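PDB 1GVD: MYB proto-oncogene protein from Mus musculus, which probably binds DNA through a Myb-type helix-turn-helix repeat, here the second repeat of c-Myb, and so takes part in regulating transcription. Local coordinates for residues 3-17 and 32-45. The protein carries 1 engineered substitution. Sequence-based numbering, arbitrary orientation.
Sequences KGPWTKEEDQRLIKL and HLKGRIGKQCRERW. Engineered in segment 3-17: Leu14 (natural residue Val). Unlike the reference sequence in segment 3-17: Lys16 (reference Gln). With SO4 (sulfate ion), chain C; SO4 (sulfate ion), chain D.
Two nitrogens of one guanidinium grip Gly4 O: Arg36 NH1 at 2.9 Å and Arg36 NH2 more obliquely, both from the same face of the carbonyl plane. NH2 is shared, for the NE/NH2 side forms a side-on salt bridge with Glu10, Arg36 NE reaching Glu10 OE2 at 2.8 Å and Arg36 NH2 reaching Glu10 OE1 in nearly straight bonds. Thr7 N takes the anti lone pair of OE1 while Glu10 N bonds back to Thr7 OG1, a capping box that positions the carboxylate at the start of helix 8-21. Lys3 NZ completes the salt-bridge network, and water 1 joins it to Glu10 OE2 and Lys34 O.

Edge bonding leaves both faces of the cation for packing: Lys3 CB sits over one, and Trp6 stacks on the other, planes 5° apart. Over the opposite indole face runs Arg44, bent at chi2 (64°), which lays its methylenes on the ring and carries it into a two-bond salt bridge, Arg44 NE to Asp11 OD1 at 2.8 Å and Arg44 NH2 to Asp11 OD2 at 2.9 Å. Were Arg36 cut back to an alanine, Gly4 O would probably lose both these donors, Glu10 would keep only the longer Lys3 salt bridge, and the indole would lose its stacked guanidinium on that face.

Trp6 CH2 meets Leu33 CD1 and Cys41 SG, linking this sandwich to the apolar core, where Leu33 packs on Leu17 and engineered Leu14 (naturally valine). Segments 8-17 and 38-45 cross at -91°; helices 8-21, 26-30 and 38-49 form the three-helix, helix-turn-helix-related fold of a Myb repeat.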
# COMPACT_ATOMS: atom_id res chain seq x y z
N LYS A 3 -4.11 11.14 -3.23
CA LYS A 3 -5.23 10.29 -3.61
C LYS A 3 -6.11 10.01 -2.40
O LYS A 3 -5.66 10.08 -1.26
CB LYS A 3 -4.73 8.96 -4.18
CG LYS A 3 -4.16 9.06 -5.58
CD LYS A 3 -3.84 7.67 -6.11
CE LYS A 3 -3.37 7.73 -7.55
NZ LYS A 3 -3.09 6.36 -8.07
N GLY A 4 -7.38 9.70 -2.67
CA GLY A 4 -8.31 9.40 -1.61
C GLY A 4 -8.64 7.93 -1.59
O GLY A 4 -7.82 7.11 -1.18
N PRO A 5 -9.84 7.54 -2.06
CA PRO A 5 -10.25 6.14 -2.09
C PRO A 5 -9.29 5.27 -2.90
O PRO A 5 -8.73 5.72 -3.90
CB PRO A 5 -11.64 6.20 -2.72
CG PRO A 5 -12.14 7.54 -2.31
CD PRO A 5 -10.93 8.41 -2.52
N TRP A 6 -9.11 4.03 -2.46
CA TRP A 6 -8.24 3.09 -3.14
C TRP A 6 -8.98 2.38 -4.26
O TRP A 6 -10.14 2.00 -4.11
CB TRP A 6 -7.72 2.03 -2.17
CG TRP A 6 -6.68 2.53 -1.23
CD1 TRP A 6 -6.87 3.37 -0.17
CD2 TRP A 6 -5.28 2.25 -1.28
NE1 TRP A 6 -5.67 3.63 0.44
CE2 TRP A 6 -4.67 2.96 -0.22
CE3 TRP A 6 -4.48 1.48 -2.13
CZ2 TRP A 6 -3.30 2.91 0.02
CZ3 TRP A 6 -3.11 1.43 -1.89
CH2 TRP A 6 -2.53 2.14 -0.82
N THR A 7 -8.31 2.21 -5.40
CA THR A 7 -8.90 1.50 -6.53
C THR A 7 -8.46 0.04 -6.44
O THR A 7 -7.50 -0.29 -5.73
CB THR A 7 -8.41 2.06 -7.87
OG1 THR A 7 -6.99 1.88 -7.97
CG2 THR A 7 -8.75 3.53 -8.00
N LYS A 8 -9.16 -0.82 -7.16
CA LYS A 8 -8.83 -2.24 -7.17
C LYS A 8 -7.44 -2.45 -7.75
O LYS A 8 -6.73 -3.37 -7.36
CB LYS A 8 -9.86 -3.02 -8.00
CG LYS A 8 -11.29 -2.88 -7.49
CD LYS A 8 -12.27 -3.57 -8.43
CE LYS A 8 -13.70 -3.39 -7.95
NZ LYS A 8 -14.68 -4.03 -8.88
N GLU A 9 -7.04 -1.58 -8.69
CA GLU A 9 -5.73 -1.69 -9.30
C GLU A 9 -4.64 -1.39 -8.27
O GLU A 9 -3.61 -2.06 -8.22
CB GLU A 9 -5.61 -0.74 -10.50
CG GLU A 9 -6.49 -1.12 -11.69
CD GLU A 9 -7.95 -0.75 -11.51
OE1 GLU A 9 -8.81 -1.34 -12.20
OE2 GLU A 9 -8.26 0.15 -10.69
N GLU A 10 -4.87 -0.37 -7.44
CA GLU A 10 -3.91 -0.02 -6.40
C GLU A 10 -3.79 -1.14 -5.38
O GLU A 10 -2.69 -1.48 -4.95
CB GLU A 10 -4.34 1.25 -5.67
CG GLU A 10 -4.07 2.53 -6.40
CD GLU A 10 -4.39 3.73 -5.53
OE1 GLU A 10 -5.58 3.94 -5.24
OE2 GLU A 10 -3.44 4.43 -5.13
N ASP A 11 -4.92 -1.71 -4.98
CA ASP A 11 -4.91 -2.80 -4.01
C ASP A 11 -4.09 -3.97 -4.54
O ASP A 11 -3.31 -4.58 -3.80
CB ASP A 11 -6.33 -3.28 -3.70
CG ASP A 11 -7.09 -2.36 -2.75
OD1 ASP A 11 -6.45 -1.60 -2.00
OD2 ASP A 11 -8.34 -2.42 -2.75
N GLN A 12 -4.27 -4.30 -5.81
CA GLN A 12 -3.52 -5.41 -6.39
C GLN A 12 -2.03 -5.11 -6.40
O GLN A 12 -1.21 -5.98 -6.10
CB GLN A 12 -4.01 -5.70 -7.81
CG GLN A 12 -3.40 -6.96 -8.41
CD GLN A 12 -3.76 -8.21 -7.63
OE1 GLN A 12 -4.91 -8.65 -7.63
NE2 GLN A 12 -2.77 -8.78 -6.94
N ARG A 13 -1.66 -3.88 -6.76
CA ARG A 13 -0.25 -3.50 -6.77
C ARG A 13 0.33 -3.55 -5.36
O ARG A 13 1.47 -3.99 -5.17
CB ARG A 13 -0.07 -2.10 -7.36
CG ARG A 13 -0.46 -1.98 -8.82
CD ARG A 13 -0.45 -0.53 -9.28
NE ARG A 13 0.87 0.08 -9.20
CZ ARG A 13 1.89 -0.22 -10.00
NH1 ARG A 13 1.74 -1.12 -10.96
NH2 ARG A 13 3.06 0.38 -9.85
N LEU A 14 -0.44 -3.11 -4.37
CA LEU A 14 0.04 -3.12 -2.99
C LEU A 14 0.31 -4.55 -2.54
O LEU A 14 1.29 -4.82 -1.86
CB LEU A 14 -0.97 -2.44 -2.07
CG LEU A 14 -0.59 -2.38 -0.58
CD1 LEU A 14 0.75 -1.69 -0.41
CD2 LEU A 14 -1.67 -1.63 0.18
N ILE A 15 -0.57 -5.48 -2.92
CA ILE A 15 -0.38 -6.88 -2.57
C ILE A 15 0.96 -7.37 -3.11
O ILE A 15 1.73 -8.01 -2.39
CB ILE A 15 -1.53 -7.75 -3.13
CG1 ILE A 15 -2.80 -7.51 -2.31
CG2 ILE A 15 -1.15 -9.23 -3.11
CD1 ILE A 15 -4.04 -8.18 -2.88
N LYS A 16 1.25 -7.06 -4.37
CA LYS A 16 2.51 -7.48 -4.98
C LYS A 16 3.72 -6.81 -4.33
O LYS A 16 4.77 -7.45 -4.17
CB LYS A 16 2.49 -7.17 -6.48
CG LYS A 16 1.51 -8.03 -7.26
CD LYS A 16 1.58 -7.74 -8.75
CE LYS A 16 0.71 -8.69 -9.54
NZ LYS A 16 1.13 -10.11 -9.36
N LEU A 17 3.59 -5.54 -3.96
CA LEU A 17 4.70 -4.84 -3.33
C LEU A 17 5.00 -5.38 -1.94
O LEU A 17 6.16 -5.47 -1.54
CB LEU A 17 4.41 -3.33 -3.29
CG LEU A 17 4.51 -2.67 -4.67
CD1 LEU A 17 3.82 -1.31 -4.65
CD2 LEU A 17 5.98 -2.53 -5.06
N HIS A 32 6.43 3.35 -5.08
CA HIS A 32 5.91 2.69 -6.28
C HIS A 32 4.42 2.92 -6.50
O HIS A 32 3.84 2.38 -7.46
CB HIS A 32 6.18 1.19 -6.20
CG HIS A 32 7.63 0.85 -6.11
ND1 HIS A 32 8.47 0.87 -7.21
CD2 HIS A 32 8.41 0.51 -5.06
CE1 HIS A 32 9.70 0.55 -6.83
NE2 HIS A 32 9.69 0.33 -5.53
N LEU A 33 3.79 3.69 -5.63
CA LEU A 33 2.36 3.98 -5.73
C LEU A 33 2.13 5.49 -5.79
O LEU A 33 2.21 6.18 -4.78
CB LEU A 33 1.61 3.39 -4.54
CG LEU A 33 1.59 1.86 -4.45
CD1 LEU A 33 1.09 1.42 -3.09
CD2 LEU A 33 0.70 1.31 -5.56
N LYS A 34 1.84 5.98 -6.99
CA LYS A 34 1.61 7.40 -7.21
C LYS A 34 0.53 7.95 -6.28
O LYS A 34 -0.55 7.37 -6.15
CB LYS A 34 1.18 7.62 -8.66
CG LYS A 34 1.28 9.06 -9.15
CD LYS A 34 2.72 9.48 -9.33
CE LYS A 34 2.82 10.87 -9.93
NZ LYS A 34 4.23 11.28 -10.17
N GLY A 35 0.82 9.07 -5.62
CA GLY A 35 -0.15 9.69 -4.74
C GLY A 35 -0.38 9.05 -3.39
O GLY A 35 -1.37 9.35 -2.72
N ARG A 36 0.52 8.17 -2.98
CA ARG A 36 0.40 7.50 -1.68
C ARG A 36 1.65 7.69 -0.84
O ARG A 36 2.76 7.78 -1.37
CB ARG A 36 0.18 5.99 -1.86
CG ARG A 36 -1.08 5.60 -2.60
CD ARG A 36 -2.33 6.01 -1.85
NE ARG A 36 -3.53 5.67 -2.60
CZ ARG A 36 -4.76 6.03 -2.26
NH1 ARG A 36 -4.96 6.75 -1.16
NH2 ARG A 36 -5.79 5.68 -3.01
N ILE A 37 1.47 7.74 0.48
CA ILE A 37 2.60 7.86 1.39
C ILE A 37 2.65 6.56 2.19
O ILE A 37 1.68 5.80 2.22
CB ILE A 37 2.47 9.06 2.36
CG1 ILE A 37 1.20 8.93 3.21
CG2 ILE A 37 2.47 10.36 1.57
CD1 ILE A 37 1.03 10.04 4.23
N GLY A 38 3.78 6.30 2.83
CA GLY A 38 3.96 5.08 3.60
C GLY A 38 2.85 4.70 4.56
O GLY A 38 2.39 3.56 4.56
N LYS A 39 2.40 5.64 5.39
CA LYS A 39 1.36 5.32 6.36
C LYS A 39 0.04 4.89 5.72
O LYS A 39 -0.68 4.07 6.29
CB LYS A 39 1.13 6.49 7.32
CG LYS A 39 0.60 7.76 6.68
CD LYS A 39 0.30 8.82 7.74
CE LYS A 39 1.56 9.23 8.50
NZ LYS A 39 1.27 10.26 9.54
N GLN A 40 -0.27 5.43 4.55
CA GLN A 40 -1.51 5.05 3.87
C GLN A 40 -1.43 3.59 3.44
O GLN A 40 -2.41 2.84 3.53
CB GLN A 40 -1.76 5.92 2.65
CG GLN A 40 -2.15 7.36 2.96
CD GLN A 40 -2.36 8.17 1.71
OE1 GLN A 40 -1.46 8.28 0.88
NE2 GLN A 40 -3.55 8.74 1.55
N CYS A 41 -0.27 3.18 2.96
CA CYS A 41 -0.06 1.81 2.52
C CYS A 41 -0.15 0.86 3.71
O CYS A 41 -0.75 -0.21 3.63
CB CYS A 41 1.30 1.68 1.84
SG CYS A 41 1.45 2.65 0.32
N ARG A 42 0.46 1.26 4.82
CA ARG A 42 0.45 0.46 6.04
C ARG A 42 -0.98 0.22 6.52
O ARG A 42 -1.36 -0.91 6.85
CB ARG A 42 1.24 1.20 7.13
CG ARG A 42 1.31 0.48 8.46
CD ARG A 42 1.88 1.42 9.52
NE ARG A 42 0.90 2.44 9.88
CZ ARG A 42 1.19 3.63 10.40
NH1 ARG A 42 2.45 3.97 10.63
NH2 ARG A 42 0.21 4.47 10.71
N GLU A 43 -1.77 1.29 6.56
CA GLU A 43 -3.15 1.17 7.01
C GLU A 43 -4.03 0.35 6.06
O GLU A 43 -4.87 -0.43 6.52
CB GLU A 43 -3.74 2.57 7.22
CG GLU A 43 -3.06 3.32 8.36
CD GLU A 43 -3.06 2.52 9.65
OE1 GLU A 43 -1.97 2.17 10.15
OE2 GLU A 43 -4.16 2.23 10.17
N ARG A 44 -3.83 0.50 4.76
CA ARG A 44 -4.62 -0.26 3.80
C ARG A 44 -4.33 -1.75 3.97
O ARG A 44 -5.24 -2.58 3.91
CB ARG A 44 -4.28 0.18 2.37
CG ARG A 44 -5.17 -0.42 1.29
CD ARG A 44 -6.61 0.03 1.45
NE ARG A 44 -7.47 -0.51 0.40
CZ ARG A 44 -8.79 -0.38 0.37
NH1 ARG A 44 -9.41 0.28 1.35
NH2 ARG A 44 -9.49 -0.89 -0.63
N TRP A 45 -3.07 -2.09 4.20
CA TRP A 45 -2.68 -3.47 4.39
C TRP A 45 -3.27 -4.07 5.67
O TRP A 45 -3.93 -5.11 5.63
CB TRP A 45 -1.15 -3.59 4.41
CG TRP A 45 -0.65 -4.96 4.76
CD1 TRP A 45 -0.14 -5.37 5.95
CD2 TRP A 45 -0.62 -6.11 3.90
NE1 TRP A 45 0.21 -6.69 5.90
CE2 TRP A 45 -0.08 -7.18 4.65
CE3 TRP A 45 -1.01 -6.34 2.57
CZ2 TRP A 45 0.08 -8.46 4.12
CZ3 TRP A 45 -0.84 -7.62 2.04
CH2 TRP A 45 -0.30 -8.66 2.82
S SO4 C . 3.57 11.39 -5.81
O1 SO4 C . 2.83 11.68 -4.56
O2 SO4 C . 4.95 11.92 -5.70
O3 SO4 C . 3.62 9.93 -6.02
O4 SO4 C . 2.89 12.03 -6.95
S SO4 D . -0.22 7.90 12.76
O1 SO4 D . -0.81 7.68 14.09
O2 SO4 D . 0.88 8.88 12.86
O3 SO4 D . 0.30 6.63 12.23
O4 SO4 D . -1.26 8.42 11.85
O HOH W 1 -1.27 4.70 -6.57
O HOH W 2 -3.10 10.38 -0.80
O HOH W 3 -5.00 4.01 3.66